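Local coordinates for protein transcriptional regulator of the TetR/AcrR family (Thermobifida fusca YX, PDB 3DCF) that probably represses transcription as a TetR/AcrR-family regulator, binding DNA through a helix-turn-helix domain, at residues 33-44 against 71-82; 103-111 against 158-168. All coordinates share one frame; numbering follows the deposited sequence.

Contact 1 of 2, residues 33-44 against 71-82; sequences RTQIIKVATELF and YFKSKEDVLFAI
Ile82 enters helix 31-46 as a knob into a hole, held by Ile37, Ala40, Thr41 and Phe44. Ile82 CG1 lies anti to the carbonyl carbon (chi1 -66°), and from there Ile82 CD1 reaches the edge of the Phe44 ring, near the ring plane and 3.6 Å from Phe44 CE2. Ile37 and Ile82 pass side by side, heading opposite ways, Ile37 CG2 touching Ile82 CG1 at 3.6 Å, while Ile37 CD1 turns to the Ala81 methyl. Thr41 contributes a hydroxyl to the wall; Thr41 OG1 donates to Ile37 O (2.7 Å) one turn back, from above the carbonyl plane and across from Thr41 N, so this polar atom is satisfied within its own helix. Val78 CG1 meets Ala40 CB, and Ala40 also touches Ile57 of helix 54-61.

At the other end Phe72, in the predicted helix-turn-helix motif, meets Arg33, Ile36 and Ile37. Ile36 CG2 lies 3.5 Å from Phe72 CE2. The chain of Arg33, extended from CG to NE, crosses Phe72 at about a right angle and brings one guanidinium face over Phe72 CZ, the two planes 43° apart. Ile36 CD1 goes on to Tyr71 CD2 (3.8 Å). With no hydrogen bond between the segments, the orientation of helix 75-98 against helix 31-46 probably rests here on the shape fit of branched and aromatic side chains.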
loop_
_atom_site.group_PDB
_atom_site.type_symbol
_atom_site.label_atom_id
_atom_site.label_comp_id
_atom_site.label_asym_id
_atom_site.label_seq_id
_atom_site.Cartn_x
_atom_site.Cartn_y
_atom_site.Cartn_z
ATOM N N ARG A 33 -9.267 -13.513 30.188
ATOM C CA ARG A 33 -8.444 -13.183 29.009
ATOM C C ARG A 33 -9.045 -12.014 28.220
ATOM O O ARG A 33 -8.335 -11.051 27.928
ATOM C CB ARG A 33 -8.275 -14.413 28.102
ATOM C CG ARG A 33 -7.208 -14.273 27.036
ATOM C CD ARG A 33 -7.029 -15.568 26.244
ATOM N NE ARG A 33 -5.787 -15.574 25.460
ATOM C CZ ARG A 33 -5.606 -15.023 24.251
ATOM N NH1 ARG A 33 -6.581 -14.366 23.610
ATOM N NH2 ARG A 33 -4.409 -15.119 23.673
ATOM N N THR A 34 -10.345 -12.112 27.894
ATOM C CA THR A 34 -11.111 -11.025 27.223
ATOM C C THR A 34 -11.118 -9.744 28.073
ATOM O O THR A 34 -11.030 -8.640 27.531
ATOM C CB THR A 34 -12.587 -11.424 26.938
ATOM O OG1 THR A 34 -12.615 -12.502 26.000
ATOM C CG2 THR A 34 -13.394 -10.250 26.367
ATOM N N GLN A 35 -11.233 -9.916 29.392
ATOM C CA GLN A 35 -11.169 -8.805 30.344
ATOM C C GLN A 35 -9.764 -8.175 30.281
ATOM O O GLN A 35 -9.644 -6.948 30.297
ATOM C CB GLN A 35 -11.507 -9.264 31.778
ATOM C CG GLN A 35 -12.035 -8.162 32.679
ATOM N N ILE A 36 -8.727 -9.020 30.179
ATOM C CA ILE A 36 -7.335 -8.568 30.045
ATOM C C ILE A 36 -7.083 -7.843 28.708
ATOM O O ILE A 36 -6.396 -6.810 28.693
ATOM C CB ILE A 36 -6.311 -9.730 30.249
ATOM C CG1 ILE A 36 -6.300 -10.177 31.712
ATOM C CG2 ILE A 36 -4.888 -9.285 29.900
ATOM C CD1 ILE A 36 -5.687 -11.541 31.918
ATOM N N ILE A 37 -7.626 -8.366 27.607
ATOM C CA ILE A 37 -7.480 -7.707 26.287
ATOM C C ILE A 37 -8.181 -6.326 26.272
ATOM O O ILE A 37 -7.610 -5.352 25.780
ATOM C CB ILE A 37 -7.992 -8.598 25.097
ATOM C CG1 ILE A 37 -7.148 -9.874 24.949
ATOM C CG2 ILE A 37 -7.941 -7.819 23.764
ATOM C CD1 ILE A 37 -7.780 -10.929 24.035
ATOM N N LYS A 38 -9.392 -6.264 26.825
ATOM C CA LYS A 38 -10.184 -5.023 26.897
ATOM C C LYS A 38 -9.504 -3.965 27.777
ATOM O O LYS A 38 -9.372 -2.797 27.372
ATOM C CB LYS A 38 -11.604 -5.310 27.409
ATOM N N VAL A 39 -9.065 -4.385 28.968
ATOM C CA VAL A 39 -8.347 -3.503 29.898
ATOM C C VAL A 39 -7.022 -2.993 29.277
ATOM O O VAL A 39 -6.708 -1.807 29.402
ATOM C CB VAL A 39 -8.135 -4.189 31.285
ATOM C CG1 VAL A 39 -7.142 -3.404 32.162
ATOM C CG2 VAL A 39 -9.490 -4.362 32.001
ATOM N N ALA A 40 -6.281 -3.882 28.600
ATOM C CA ALA A 40 -5.027 -3.522 27.909
ATOM C C ALA A 40 -5.270 -2.524 26.757
ATOM O O ALA A 40 -4.482 -1.593 26.584
ATOM C CB ALA A 40 -4.308 -4.770 27.390
ATOM N N THR A 41 -6.357 -2.730 25.996
ATOM C CA THR A 41 -6.779 -1.833 24.888
ATOM C C THR A 41 -7.105 -0.415 25.396
ATOM O O THR A 41 -6.636 0.572 24.816
ATOM C CB THR A 41 -8.032 -2.387 24.121
ATOM O OG1 THR A 41 -7.758 -3.704 23.616
ATOM C CG2 THR A 41 -8.425 -1.466 22.956
ATOM N N GLU A 42 -7.920 -0.338 26.454
ATOM C CA GLU A 42 -8.268 0.935 27.119
ATOM C C GLU A 42 -7.024 1.640 27.660
ATOM O O GLU A 42 -6.877 2.851 27.500
ATOM C CB GLU A 42 -9.256 0.704 28.277
ATOM C CG GLU A 42 -10.670 0.266 27.816
ATOM C CD GLU A 42 -11.593 -0.279 28.932
ATOM O OE1 GLU A 42 -11.137 -0.499 30.082
ATOM O OE2 GLU A 42 -12.795 -0.508 28.642
ATOM N N LEU A 43 -6.128 0.862 28.264
ATOM C CA LEU A 43 -4.898 1.379 28.871
ATOM C C LEU A 43 -3.873 1.838 27.810
ATOM O O LEU A 43 -3.198 2.845 28.025
ATOM C CB LEU A 43 -4.319 0.327 29.840
ATOM C CG LEU A 43 -3.340 0.668 30.961
ATOM C CD1 LEU A 43 -3.886 1.751 31.895
ATOM C CD2 LEU A 43 -3.047 -0.613 31.748
ATOM N N PHE A 44 -3.749 1.123 26.679
ATOM C CA PHE A 44 -2.865 1.576 25.567
ATOM C C PHE A 44 -3.397 2.848 24.876
ATOM O O PHE A 44 -2.606 3.640 24.347
ATOM C CB PHE A 44 -2.612 0.501 24.490
ATOM C CG PHE A 44 -1.905 -0.757 24.984
ATOM C CD1 PHE A 44 -0.836 -0.707 25.910
ATOM C CD2 PHE A 44 -2.251 -2.007 24.433
ATOM C CE1 PHE A 44 -0.180 -1.884 26.322
ATOM C CE2 PHE A 44 -1.601 -3.179 24.835
ATOM C CZ PHE A 44 -0.561 -3.118 25.784
ATOM N N TYR A 71 -1.596 -16.047 31.330
ATOM C CA TYR A 71 -2.273 -15.605 30.098
ATOM C C TYR A 71 -1.306 -14.910 29.108
ATOM O O TYR A 71 -1.300 -15.250 27.919
ATOM C CB TYR A 71 -3.468 -14.701 30.440
ATOM C CG TYR A 71 -4.480 -15.366 31.367
ATOM C CD1 TYR A 71 -5.396 -16.314 30.881
ATOM C CD2 TYR A 71 -4.518 -15.056 32.734
ATOM C CE1 TYR A 71 -6.340 -16.941 31.741
ATOM C CE2 TYR A 71 -5.453 -15.673 33.605
ATOM C CZ TYR A 71 -6.364 -16.609 33.098
ATOM O OH TYR A 71 -7.272 -17.214 33.940
ATOM N N PHE A 72 -0.489 -13.966 29.593
ATOM C CA PHE A 72 0.450 -13.199 28.732
ATOM C C PHE A 72 1.816 -12.977 29.378
ATOM O O PHE A 72 1.879 -12.431 30.482
ATOM C CB PHE A 72 -0.158 -11.836 28.365
ATOM C CG PHE A 72 -1.481 -11.940 27.672
ATOM C CD1 PHE A 72 -1.543 -12.297 26.328
ATOM C CD2 PHE A 72 -2.674 -11.726 28.376
ATOM C CE1 PHE A 72 -2.773 -12.423 25.679
ATOM C CE2 PHE A 72 -3.910 -11.850 27.735
ATOM C CZ PHE A 72 -3.959 -12.197 26.373
ATOM N N LYS A 73 2.890 -13.357 28.671
ATOM C CA LYS A 73 4.290 -13.219 29.158
ATOM C C LYS A 73 5.042 -11.948 28.745
ATOM O O LYS A 73 6.163 -11.711 29.216
ATOM C CB LYS A 73 5.102 -14.480 28.835
ATOM C CG LYS A 73 4.599 -15.659 29.658
ATOM C CD LYS A 73 5.252 -16.974 29.321
ATOM C CE LYS A 73 4.829 -18.040 30.327
ATOM N NZ LYS A 73 3.350 -18.173 30.458
ATOM N N SER A 74 4.429 -11.149 27.872
ATOM C CA SER A 74 4.949 -9.841 27.485
ATOM C C SER A 74 3.804 -8.941 26.991
ATOM O O SER A 74 2.708 -9.418 26.681
ATOM C CB SER A 74 6.047 -9.983 26.417
ATOM O OG SER A 74 5.557 -10.614 25.238
ATOM N N LYS A 75 4.071 -7.636 26.964
ATOM C CA LYS A 75 3.136 -6.636 26.409
ATOM C C LYS A 75 2.935 -6.805 24.877
ATOM O O LYS A 75 1.888 -6.431 24.335
ATOM C CB LYS A 75 3.591 -5.202 26.746
ATOM C CG LYS A 75 4.938 -4.772 26.129
ATOM C CD LYS A 75 5.460 -3.457 26.709
ATOM C CE LYS A 75 4.689 -2.256 26.229
ATOM N NZ LYS A 75 5.307 -1.032 26.799
ATOM N N GLU A 76 3.947 -7.368 24.202
ATOM C CA GLU A 76 3.900 -7.670 22.764
ATOM C C GLU A 76 2.893 -8.793 22.502
ATOM O O GLU A 76 2.130 -8.721 21.534
ATOM C CB GLU A 76 5.291 -8.051 22.204
ATOM C CG GLU A 76 6.311 -6.880 22.071
ATOM C CD GLU A 76 6.883 -6.348 23.404
ATOM O OE1 GLU A 76 7.080 -7.147 24.355
ATOM O OE2 GLU A 76 7.151 -5.123 23.495
ATOM N N ASP A 77 2.905 -9.822 23.363
ATOM C CA ASP A 77 1.925 -10.921 23.301
ATOM C C ASP A 77 0.497 -10.404 23.549
ATOM O O ASP A 77 -0.442 -10.972 23.001
ATOM C CB ASP A 77 2.247 -12.056 24.303
ATOM C CG ASP A 77 3.563 -12.780 23.996
ATOM O OD1 ASP A 77 3.866 -13.014 22.798
ATOM O OD2 ASP A 77 4.292 -13.134 24.959
ATOM N N VAL A 78 0.340 -9.357 24.378
ATOM C CA VAL A 78 -0.969 -8.710 24.602
ATOM C C VAL A 78 -1.380 -7.948 23.338
ATOM O O VAL A 78 -2.542 -8.013 22.932
ATOM C CB VAL A 78 -0.986 -7.738 25.813
ATOM C CG1 VAL A 78 -2.370 -7.142 25.989
ATOM C CG2 VAL A 78 -0.570 -8.456 27.101
ATOM N N LEU A 79 -0.422 -7.253 22.716
ATOM C CA LEU A 79 -0.691 -6.521 21.479
ATOM C C LEU A 79 -1.103 -7.444 20.306
ATOM O O LEU A 79 -1.991 -7.070 19.519
ATOM C CB LEU A 79 0.486 -5.634 21.092
ATOM C CG LEU A 79 0.246 -4.612 19.963
ATOM C CD1 LEU A 79 -0.966 -3.684 20.199
ATOM C CD2 LEU A 79 1.513 -3.791 19.775
ATOM N N PHE A 80 -0.487 -8.630 20.205
ATOM C CA PHE A 80 -0.879 -9.636 19.198
ATOM C C PHE A 80 -2.344 -10.053 19.405
ATOM O O PHE A 80 -3.136 -10.046 18.457
ATOM C CB PHE A 80 0.035 -10.872 19.245
ATOM C CG PHE A 80 -0.431 -12.004 18.357
ATOM C CD1 PHE A 80 -0.231 -11.948 16.971
ATOM C CD2 PHE A 80 -1.093 -13.119 18.903
ATOM C CE1 PHE A 80 -0.689 -12.996 16.126
ATOM C CE2 PHE A 80 -1.552 -14.172 18.080
ATOM C CZ PHE A 80 -1.344 -14.115 16.686
ATOM N N ALA A 81 -2.678 -10.411 20.647
ATOM C CA ALA A 81 -4.032 -10.793 21.046
ATOM C C ALA A 81 -5.088 -9.741 20.660
ATOM O O ALA A 81 -6.158 -10.111 20.176
ATOM C CB ALA A 81 -4.081 -11.068 22.546
ATOM N N ILE A 82 -4.773 -8.455 20.867
ATOM C CA ILE A 82 -5.667 -7.329 20.484
ATOM C C ILE A 82 -5.866 -7.265 18.961
ATOM O O ILE A 82 -7.003 -7.108 18.490
ATOM C CB ILE A 82 -5.146 -5.936 20.971
ATOM C CG1 ILE A 82 -5.153 -5.846 22.498
ATOM C CG2 ILE A 82 -6.015 -4.777 20.429
ATOM C CD1 ILE A 82 -4.353 -4.659 23.021
#

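Contact 2 of 2, residues 103-111 against 158-168; sequences SPGERIHAL and LYAEGVATGEL
Glu167 bonds to the capping box at the start of helix 104-121, in the all-helical C-terminal domain of the TetR family. Within the box Ser103 N donates to Glu106 OE1 (3.0 Å), and Ser103 OG takes a weak return bond from Glu106 N. The hydroxyl Ser103 OG also donates to the syn lone pair of Glu167 OE2 at 2.8 Å. The Glu167 chain leaves with CG anti to the backbone N (chi1 -173°) and runs extended, which carries the carboxylate to the helix start; there Glu167 OE1 also accepts a weak bond from Gly105 N (3.2 Å). The amides and dipole of the helix start would probably favour the ionised carboxylate.

Leu158 carries the apolar half, a knob among Pro104, Arg107, Ile108 and Leu111. Leu158 CB faces Ile108 CD1 at 4.4 Å. Next, Leu158 CG passes Pro104 O at 4.2 Å, and there the chain forks. Leu158 CD2 touches Leu111 CD1 at 3.6 Å and also meets Arg107 CB. Leu158 CD1 comes over one face of the Arg107 guanidinium, 3.7 Å from Arg107 CZ, the two side chains crossing at about a right angle. Pro104 packs alongside, its CB against Leu158 O and its CG beside Glu161 CB.

The helical segments 104-111 and 158-164 run roughly antiparallel, at 143°. Tyr214 of the second subunit packs on Ile108 and Leu168, so the junction borders the dimer interface. Arg107 is fixed from its far end: NH1 bonds to Gly102 O, and NH2 to Ala98 O at the end of helix 75-98.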
loop_
_atom_site.group_PDB
_atom_site.type_symbol
_atom_site.label_atom_id
_atom_site.label_comp_id
_atom_site.label_asym_id
_atom_site.label_seq_id
_atom_site.Cartn_x
_atom_site.Cartn_y
_atom_site.Cartn_z
ATOM N N SER A 103 -26.829 -9.748 -5.310
ATOM C CA SER A 103 -26.050 -10.301 -6.421
ATOM C C SER A 103 -24.562 -10.191 -6.033
ATOM O O SER A 103 -24.232 -9.452 -5.088
ATOM C CB SER A 103 -26.309 -9.518 -7.719
ATOM O OG SER A 103 -25.996 -8.133 -7.583
ATOM N N PRO A 104 -23.665 -10.931 -6.728
ATOM C CA PRO A 104 -22.212 -10.790 -6.467
ATOM C C PRO A 104 -21.655 -9.345 -6.555
ATOM O O PRO A 104 -20.828 -8.967 -5.721
ATOM C CB PRO A 104 -21.578 -11.689 -7.538
ATOM C CG PRO A 104 -22.630 -12.712 -7.836
ATOM C CD PRO A 104 -23.932 -11.979 -7.741
ATOM N N GLY A 105 -22.125 -8.563 -7.533
ATOM C CA GLY A 105 -21.738 -7.143 -7.703
ATOM C C GLY A 105 -22.221 -6.217 -6.590
ATOM O O GLY A 105 -21.570 -5.201 -6.305
ATOM N N GLU A 106 -23.383 -6.540 -6.001
ATOM C CA GLU A 106 -23.941 -5.812 -4.833
ATOM C C GLU A 106 -23.157 -6.160 -3.560
ATOM O O GLU A 106 -22.846 -5.264 -2.760
ATOM C CB GLU A 106 -25.440 -6.112 -4.652
ATOM C CG GLU A 106 -26.306 -5.447 -5.733
ATOM C CD GLU A 106 -27.752 -5.943 -5.819
ATOM O OE1 GLU A 106 -28.100 -7.034 -5.291
ATOM O OE2 GLU A 106 -28.546 -5.231 -6.473
ATOM N N ARG A 107 -22.865 -7.457 -3.390
ATOM C CA ARG A 107 -22.033 -7.976 -2.288
ATOM C C ARG A 107 -20.591 -7.441 -2.367
ATOM O O ARG A 107 -20.039 -7.048 -1.339
ATOM C CB ARG A 107 -22.086 -9.519 -2.225
ATOM C CG ARG A 107 -23.401 -10.050 -1.598
ATOM C CD ARG A 107 -23.986 -11.290 -2.295
ATOM N NE ARG A 107 -23.245 -12.541 -2.149
ATOM C CZ ARG A 107 -23.350 -13.603 -2.971
ATOM N NH1 ARG A 107 -24.129 -13.603 -4.062
ATOM N NH2 ARG A 107 -22.632 -14.696 -2.724
ATOM N N ILE A 108 -20.009 -7.409 -3.574
ATOM C CA ILE A 108 -18.674 -6.816 -3.803
ATOM C C ILE A 108 -18.668 -5.377 -3.272
ATOM O O ILE A 108 -17.781 -5.011 -2.490
ATOM C CB ILE A 108 -18.261 -6.846 -5.311
ATOM C CG1 ILE A 108 -17.742 -8.234 -5.715
ATOM C CG2 ILE A 108 -17.178 -5.808 -5.624
ATOM C CD1 ILE A 108 -16.340 -8.548 -5.261
ATOM N N HIS A 109 -19.673 -4.590 -3.665
ATOM C CA HIS A 109 -19.789 -3.201 -3.219
ATOM C C HIS A 109 -19.892 -3.085 -1.693
ATOM O O HIS A 109 -19.153 -2.288 -1.081
ATOM C CB HIS A 109 -20.962 -2.496 -3.900
ATOM C CG HIS A 109 -21.213 -1.113 -3.383
ATOM N ND1 HIS A 109 -20.485 -0.015 -3.797
ATOM C CD2 HIS A 109 -22.105 -0.653 -2.467
ATOM C CE1 HIS A 109 -20.919 1.062 -3.161
ATOM N NE2 HIS A 109 -21.903 0.703 -2.351
ATOM N N ALA A 110 -20.796 -3.871 -1.100
ATOM C CA ALA A 110 -20.988 -3.891 0.364
ATOM C C ALA A 110 -19.699 -4.266 1.105
ATOM O O ALA A 110 -19.406 -3.681 2.141
ATOM C CB ALA A 110 -22.110 -4.858 0.748
ATOM N N LEU A 111 -18.950 -5.236 0.574
ATOM C CA LEU A 111 -17.656 -5.667 1.155
ATOM C C LEU A 111 -16.601 -4.546 1.169
ATOM O O LEU A 111 -15.877 -4.407 2.159
ATOM C CB LEU A 111 -17.086 -6.902 0.422
ATOM C CG LEU A 111 -17.794 -8.256 0.588
ATOM C CD1 LEU A 111 -17.270 -9.267 -0.455
ATOM C CD2 LEU A 111 -17.640 -8.780 2.011
ATOM N N LEU A 158 -16.306 -14.497 -5.620
ATOM C CA LEU A 158 -17.427 -13.569 -5.809
ATOM C C LEU A 158 -17.254 -12.700 -7.084
ATOM O O LEU A 158 -18.253 -12.367 -7.737
ATOM C CB LEU A 158 -17.606 -12.700 -4.539
ATOM C CG LEU A 158 -18.993 -12.338 -4.053
ATOM C CD1 LEU A 158 -19.754 -13.625 -3.717
ATOM C CD2 LEU A 158 -18.889 -11.441 -2.807
ATOM N N TYR A 159 -16.009 -12.329 -7.426
ATOM C CA TYR A 159 -15.728 -11.546 -8.650
ATOM C C TYR A 159 -15.904 -12.425 -9.917
ATOM O O TYR A 159 -16.379 -11.922 -10.943
ATOM C CB TYR A 159 -14.344 -10.861 -8.610
ATOM C CG TYR A 159 -14.200 -9.764 -9.650
ATOM C CD1 TYR A 159 -13.790 -10.053 -10.964
ATOM C CD2 TYR A 159 -14.482 -8.435 -9.336
ATOM C CE1 TYR A 159 -13.670 -9.041 -11.939
ATOM C CE2 TYR A 159 -14.363 -7.408 -10.306
ATOM C CZ TYR A 159 -13.958 -7.723 -11.608
ATOM O OH TYR A 159 -13.837 -6.732 -12.570
ATOM N N ALA A 160 -15.529 -13.709 -9.832
ATOM C CA ALA A 160 -15.709 -14.695 -10.926
ATOM C C ALA A 160 -17.180 -14.955 -11.282
ATOM O O ALA A 160 -17.505 -15.098 -12.468
ATOM C CB ALA A 160 -15.039 -16.012 -10.583
ATOM N N GLU A 161 -18.046 -15.047 -10.262
ATOM C CA GLU A 161 -19.502 -15.236 -10.458
ATOM C C GLU A 161 -20.154 -14.038 -11.166
ATOM O O GLU A 161 -20.948 -14.223 -12.088
ATOM C CB GLU A 161 -20.219 -15.449 -9.128
ATOM C CG GLU A 161 -19.895 -16.725 -8.372
ATOM C CD GLU A 161 -20.521 -16.719 -6.977
ATOM O OE1 GLU A 161 -21.684 -16.258 -6.838
ATOM O OE2 GLU A 161 -19.851 -17.166 -6.017
ATOM N N GLY A 162 -19.827 -12.828 -10.702
ATOM C CA GLY A 162 -20.310 -11.561 -11.287
ATOM C C GLY A 162 -19.848 -11.292 -12.725
ATOM O O GLY A 162 -20.559 -10.631 -13.490
ATOM N N VAL A 163 -18.654 -11.781 -13.080
ATOM C CA VAL A 163 -18.128 -11.708 -14.454
ATOM C C VAL A 163 -18.861 -12.726 -15.350
ATOM O O VAL A 163 -19.235 -12.385 -16.478
ATOM C CB VAL A 163 -16.577 -11.925 -14.508
ATOM C CG1 VAL A 163 -16.094 -12.204 -15.927
ATOM C CG2 VAL A 163 -15.833 -10.713 -13.910
ATOM N N ALA A 164 -19.064 -13.952 -14.836
ATOM C CA ALA A 164 -19.732 -15.061 -15.564
ATOM C C ALA A 164 -21.154 -14.746 -16.026
ATOM O O ALA A 164 -21.576 -15.228 -17.073
ATOM C CB ALA A 164 -19.733 -16.333 -14.724
ATOM N N THR A 165 -21.864 -13.936 -15.237
ATOM C CA THR A 165 -23.244 -13.484 -15.517
ATOM C C THR A 165 -23.372 -12.096 -16.225
ATOM O O THR A 165 -24.485 -11.583 -16.394
ATOM C CB THR A 165 -24.017 -13.433 -14.185
ATOM O OG1 THR A 165 -23.381 -12.496 -13.307
ATOM C CG2 THR A 165 -24.027 -14.817 -13.509
ATOM N N GLY A 166 -22.253 -11.503 -16.643
ATOM C CA GLY A 166 -22.244 -10.192 -17.291
ATOM C C GLY A 166 -22.395 -8.950 -16.420
ATOM O O GLY A 166 -22.503 -7.851 -16.955
ATOM N N GLU A 167 -22.382 -9.087 -15.097
ATOM C CA GLU A 167 -22.524 -7.921 -14.184
ATOM C C GLU A 167 -21.225 -7.120 -13.961
ATOM O O GLU A 167 -21.291 -5.889 -13.768
ATOM C CB GLU A 167 -23.061 -8.389 -12.824
ATOM C CG GLU A 167 -23.419 -7.284 -11.810
ATOM C CD GLU A 167 -23.979 -7.837 -10.506
ATOM O OE1 GLU A 167 -23.831 -9.044 -10.225
ATOM O OE2 GLU A 167 -24.561 -7.057 -9.731
ATOM N N LEU A 168 -20.069 -7.812 -13.975
ATOM C CA LEU A 168 -18.747 -7.214 -13.679
ATOM C C LEU A 168 -17.768 -7.192 -14.849
ATOM O O LEU A 168 -17.809 -8.082 -15.699
ATOM C CB LEU A 168 -18.082 -7.964 -12.516
ATOM C CG LEU A 168 -18.902 -8.123 -11.237
ATOM C CD1 LEU A 168 -18.073 -8.848 -10.189
ATOM C CD2 LEU A 168 -19.405 -6.799 -10.695
#

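The two contacts come in series along the chain, both segments of contact 1 preceding those of contact 2, and lie on opposite sides of the chain's centre, with their own centres 39 Å apart and nearest atoms about 19 Å apart. Helix 75-98 spans the distance: it begins in contact 1, packed against helix 31-46 of the DNA-binding domain, and ends close to where helix 104-121 starts contact 2 against the end of helix 138-164. Contact 1 is touched by no other chain of the assembly, whereas contact 2 borders the second subunit. The arrangement is consistent with a family in which a DNA-binding head is joined by one long helix to a dimerising core.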